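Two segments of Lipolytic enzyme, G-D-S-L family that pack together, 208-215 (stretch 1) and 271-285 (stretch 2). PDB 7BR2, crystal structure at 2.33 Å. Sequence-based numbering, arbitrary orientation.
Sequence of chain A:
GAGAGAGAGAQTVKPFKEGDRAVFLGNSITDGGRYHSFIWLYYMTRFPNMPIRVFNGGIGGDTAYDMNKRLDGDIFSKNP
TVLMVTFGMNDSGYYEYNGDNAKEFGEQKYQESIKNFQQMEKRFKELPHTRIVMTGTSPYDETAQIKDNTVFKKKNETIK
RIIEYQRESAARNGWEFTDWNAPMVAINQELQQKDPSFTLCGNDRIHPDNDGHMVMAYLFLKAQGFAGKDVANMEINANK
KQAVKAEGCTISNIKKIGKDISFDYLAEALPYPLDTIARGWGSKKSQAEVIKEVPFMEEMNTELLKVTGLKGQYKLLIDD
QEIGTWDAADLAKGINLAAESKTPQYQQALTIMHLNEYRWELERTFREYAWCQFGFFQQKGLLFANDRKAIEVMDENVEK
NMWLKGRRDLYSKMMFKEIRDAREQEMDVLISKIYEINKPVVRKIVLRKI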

# COMPACT_ATOMS: atom_id res chain seq x y z
N PRO A 208 -3.39 11.05 -3.55
CA PRO A 208 -2.03 10.99 -2.99
C PRO A 208 -1.00 10.49 -3.98
O PRO A 208 -1.28 9.63 -4.82
CB PRO A 208 -2.17 10.02 -1.82
CG PRO A 208 -3.62 10.04 -1.46
CD PRO A 208 -4.35 10.25 -2.76
N ASP A 209 0.21 11.03 -3.86
CA ASP A 209 1.38 10.59 -4.60
C ASP A 209 1.93 9.32 -3.93
O ASP A 209 1.35 8.80 -2.97
CB ASP A 209 2.39 11.73 -4.65
CG ASP A 209 3.38 11.64 -5.80
OD1 ASP A 209 3.48 10.57 -6.44
OD2 ASP A 209 4.08 12.64 -6.05
N ASN A 210 3.06 8.82 -4.42
CA ASN A 210 3.62 7.57 -3.90
C ASN A 210 3.89 7.65 -2.41
O ASN A 210 3.72 6.66 -1.68
CB ASN A 210 4.90 7.22 -4.65
CG ASN A 210 4.68 7.01 -6.12
OD1 ASN A 210 3.95 6.09 -6.52
ND2 ASN A 210 5.27 7.87 -6.94
N ASP A 211 4.35 8.81 -1.93
CA ASP A 211 4.58 8.97 -0.50
C ASP A 211 3.28 8.83 0.28
O ASP A 211 3.25 8.17 1.33
CB ASP A 211 5.24 10.33 -0.22
CG ASP A 211 4.42 11.51 -0.74
OD1 ASP A 211 3.90 11.44 -1.88
OD2 ASP A 211 4.24 12.48 0.02
N GLY A 212 2.20 9.45 -0.21
CA GLY A 212 0.93 9.32 0.47
C GLY A 212 0.45 7.88 0.51
O GLY A 212 -0.05 7.41 1.54
N HIS A 213 0.62 7.15 -0.60
CA HIS A 213 0.22 5.75 -0.63
C HIS A 213 1.10 4.91 0.28
O HIS A 213 0.61 3.95 0.90
CB HIS A 213 0.24 5.23 -2.07
CG HIS A 213 -0.98 5.62 -2.84
ND1 HIS A 213 -2.18 4.94 -2.73
CD2 HIS A 213 -1.23 6.68 -3.65
CE1 HIS A 213 -3.09 5.54 -3.47
NE2 HIS A 213 -2.54 6.60 -4.04
N MET A 214 2.37 5.27 0.43
CA MET A 214 3.21 4.53 1.36
C MET A 214 2.81 4.84 2.80
O MET A 214 2.84 3.94 3.66
CB MET A 214 4.68 4.84 1.11
CG MET A 214 5.63 3.89 1.83
SD MET A 214 5.24 2.14 1.62
CE MET A 214 5.27 1.59 3.32
N VAL A 215 2.40 6.07 3.09
CA VAL A 215 1.87 6.38 4.41
C VAL A 215 0.59 5.60 4.66
O VAL A 215 0.36 5.09 5.77
CB VAL A 215 1.66 7.90 4.57
CG1 VAL A 215 0.79 8.20 5.77
CG2 VAL A 215 3.00 8.60 4.72
N PRO A 271 14.54 -6.93 4.52
CA PRO A 271 14.14 -5.54 4.79
C PRO A 271 13.05 -5.09 3.82
O PRO A 271 12.89 -5.63 2.72
CB PRO A 271 15.43 -4.74 4.58
CG PRO A 271 16.24 -5.56 3.64
CD PRO A 271 15.92 -7.00 3.98
N TYR A 272 12.31 -4.07 4.25
CA TYR A 272 11.30 -3.50 3.38
C TYR A 272 11.97 -2.58 2.37
O TYR A 272 12.69 -1.66 2.76
CB TYR A 272 10.27 -2.71 4.17
CG TYR A 272 9.10 -2.32 3.30
CD1 TYR A 272 8.04 -3.21 3.09
CD2 TYR A 272 9.07 -1.09 2.65
CE1 TYR A 272 6.97 -2.86 2.28
CE2 TYR A 272 8.00 -0.73 1.84
CZ TYR A 272 6.96 -1.63 1.66
OH TYR A 272 5.90 -1.28 0.86
N PRO A 273 11.80 -2.83 1.07
CA PRO A 273 12.44 -1.99 0.06
C PRO A 273 11.58 -0.80 -0.33
O PRO A 273 10.36 -0.90 -0.46
CB PRO A 273 12.65 -2.97 -1.10
CG PRO A 273 11.52 -3.90 -0.97
CD PRO A 273 11.17 -4.02 0.49
N LEU A 274 12.25 0.34 -0.51
CA LEU A 274 11.59 1.60 -0.80
C LEU A 274 12.03 2.10 -2.17
O LEU A 274 13.23 2.23 -2.44
CB LEU A 274 11.91 2.64 0.27
CG LEU A 274 11.34 2.29 1.64
CD1 LEU A 274 11.94 3.13 2.76
CD2 LEU A 274 9.81 2.39 1.65
N ASP A 275 11.05 2.34 -3.04
CA ASP A 275 11.34 2.91 -4.35
C ASP A 275 11.66 4.39 -4.18
O ASP A 275 10.89 5.13 -3.55
CB ASP A 275 10.13 2.71 -5.25
CG ASP A 275 10.48 2.76 -6.72
OD1 ASP A 275 11.59 3.23 -7.06
OD2 ASP A 275 9.62 2.36 -7.53
N THR A 276 12.78 4.83 -4.74
CA THR A 276 13.19 6.23 -4.64
C THR A 276 12.79 7.04 -5.85
O THR A 276 13.03 8.25 -5.87
CB THR A 276 14.71 6.34 -4.46
OG1 THR A 276 15.37 5.82 -5.61
CG2 THR A 276 15.15 5.58 -3.24
N ILE A 277 12.14 6.42 -6.84
CA ILE A 277 11.72 7.08 -8.06
C ILE A 277 10.29 7.58 -7.89
O ILE A 277 9.42 6.85 -7.40
CB ILE A 277 11.82 6.13 -9.27
CG1 ILE A 277 13.25 5.63 -9.48
CG2 ILE A 277 11.31 6.80 -10.53
CD1 ILE A 277 14.25 6.73 -9.76
N ALA A 278 10.05 8.82 -8.31
CA ALA A 278 8.70 9.40 -8.36
C ALA A 278 7.97 8.88 -9.60
O ALA A 278 7.95 9.51 -10.65
CB ALA A 278 8.78 10.92 -8.36
N ARG A 279 7.33 7.71 -9.45
CA ARG A 279 6.69 7.02 -10.56
C ARG A 279 5.30 7.57 -10.85
O ARG A 279 4.49 7.75 -9.93
CB ARG A 279 6.58 5.53 -10.27
CG ARG A 279 7.90 4.87 -10.39
CD ARG A 279 7.88 3.40 -10.15
NE ARG A 279 9.25 2.98 -9.94
CZ ARG A 279 10.16 2.89 -10.90
NH1 ARG A 279 9.83 3.15 -12.16
NH2 ARG A 279 11.39 2.51 -10.60
N GLY A 280 5.01 7.80 -12.13
CA GLY A 280 3.67 8.21 -12.52
C GLY A 280 3.64 9.59 -13.14
O GLY A 280 4.45 10.45 -12.79
N TRP A 281 2.69 9.82 -14.04
CA TRP A 281 2.57 11.13 -14.67
C TRP A 281 2.26 12.18 -13.61
O TRP A 281 1.28 12.05 -12.86
CB TRP A 281 1.49 11.11 -15.75
CG TRP A 281 1.12 12.47 -16.28
CD1 TRP A 281 0.04 13.23 -15.92
CD2 TRP A 281 1.82 13.22 -17.29
NE1 TRP A 281 0.04 14.41 -16.63
CE2 TRP A 281 1.11 14.43 -17.48
CE3 TRP A 281 2.98 12.99 -18.04
CZ2 TRP A 281 1.53 15.40 -18.38
CZ3 TRP A 281 3.39 13.96 -18.95
CH2 TRP A 281 2.66 15.15 -19.11
N GLY A 282 3.11 13.20 -13.52
CA GLY A 282 2.96 14.26 -12.55
C GLY A 282 3.47 13.94 -11.16
O GLY A 282 3.28 14.76 -10.25
N SER A 283 4.09 12.78 -10.96
CA SER A 283 4.59 12.43 -9.64
C SER A 283 5.76 13.31 -9.23
O SER A 283 6.59 13.70 -10.05
CB SER A 283 5.02 10.96 -9.60
OG SER A 283 5.45 10.61 -8.30
N LYS A 284 5.82 13.63 -7.94
CA LYS A 284 6.92 14.41 -7.41
C LYS A 284 7.62 13.77 -6.22
O LYS A 284 8.78 14.12 -5.95
CB LYS A 284 6.45 15.81 -6.99
CG LYS A 284 6.04 16.72 -8.14
CD LYS A 284 7.29 17.16 -8.88
CE LYS A 284 7.03 17.58 -10.31
NZ LYS A 284 8.28 18.15 -10.89
N LYS A 285 6.99 12.84 -5.52
CA LYS A 285 7.59 12.24 -4.35
C LYS A 285 7.52 10.73 -4.47
O LYS A 285 6.55 10.17 -5.01
CB LYS A 285 6.88 12.71 -3.08
CG LYS A 285 6.97 14.21 -2.84
CD LYS A 285 6.05 14.66 -1.70
CE LYS A 285 4.61 14.79 -2.17
NZ LYS A 285 3.69 15.01 -1.02
O HOH W 1 1.45 12.55 -1.85

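A single carboxylate, that of D209, gathers a loop that has no regular secondary structure of its own. Its OD2 accepts two consecutive backbone amides, K284 N at 2.8 Å and K285 N at 3.0 Å, while its OD1 accepts the hydroxyl of S283, with OG to OD1 at 2.7 Å. Three successive residues of the loop are thus held by one side chain, which illustrates a general principle: an acidic side chain can hold an irregular loop by accepting consecutive backbone N–H groups that no regular secondary structure pairs. D209 occupies the N-cap position of the helix that begins at N210, yet its side chain makes no capping bond. OD1 instead accepts the amide of the next residue, N210 N, at 2.7 Å.

N210 supplies the complementary polarity. Its amide nitrogen ND2 donates to R279 O at 3.1 Å and to K285 O at 3.3 Å, and so ties together two points on either side of the type II turn from G280 to S283. S283 OG also lies 3.1 Å from N210 ND2, but the angle is poor and the pair is no hydrogen bond.

The next residue, D211, adds charge to the scheme. Its OD2 forms a salt bridge with K285 NZ at 2.8 Å, so K285 is fixed through both its backbone and the end of its side chain. A water accepts from D209 N (2.8 Å to its O) and donates to D211 OD1 (2.7 Å); its bond from K285 NZ, 3.4 Å, is weak, so it adds little across the contact.

Beyond these polar residues the contact becomes apolar. M214 reaches the beginning of the loop, where its CE lies 3.9 Å from Y272 CE2 and its CG 4.4 Å from L274 CD2. The methionine sulfur approaches the tyrosine ring obliquely.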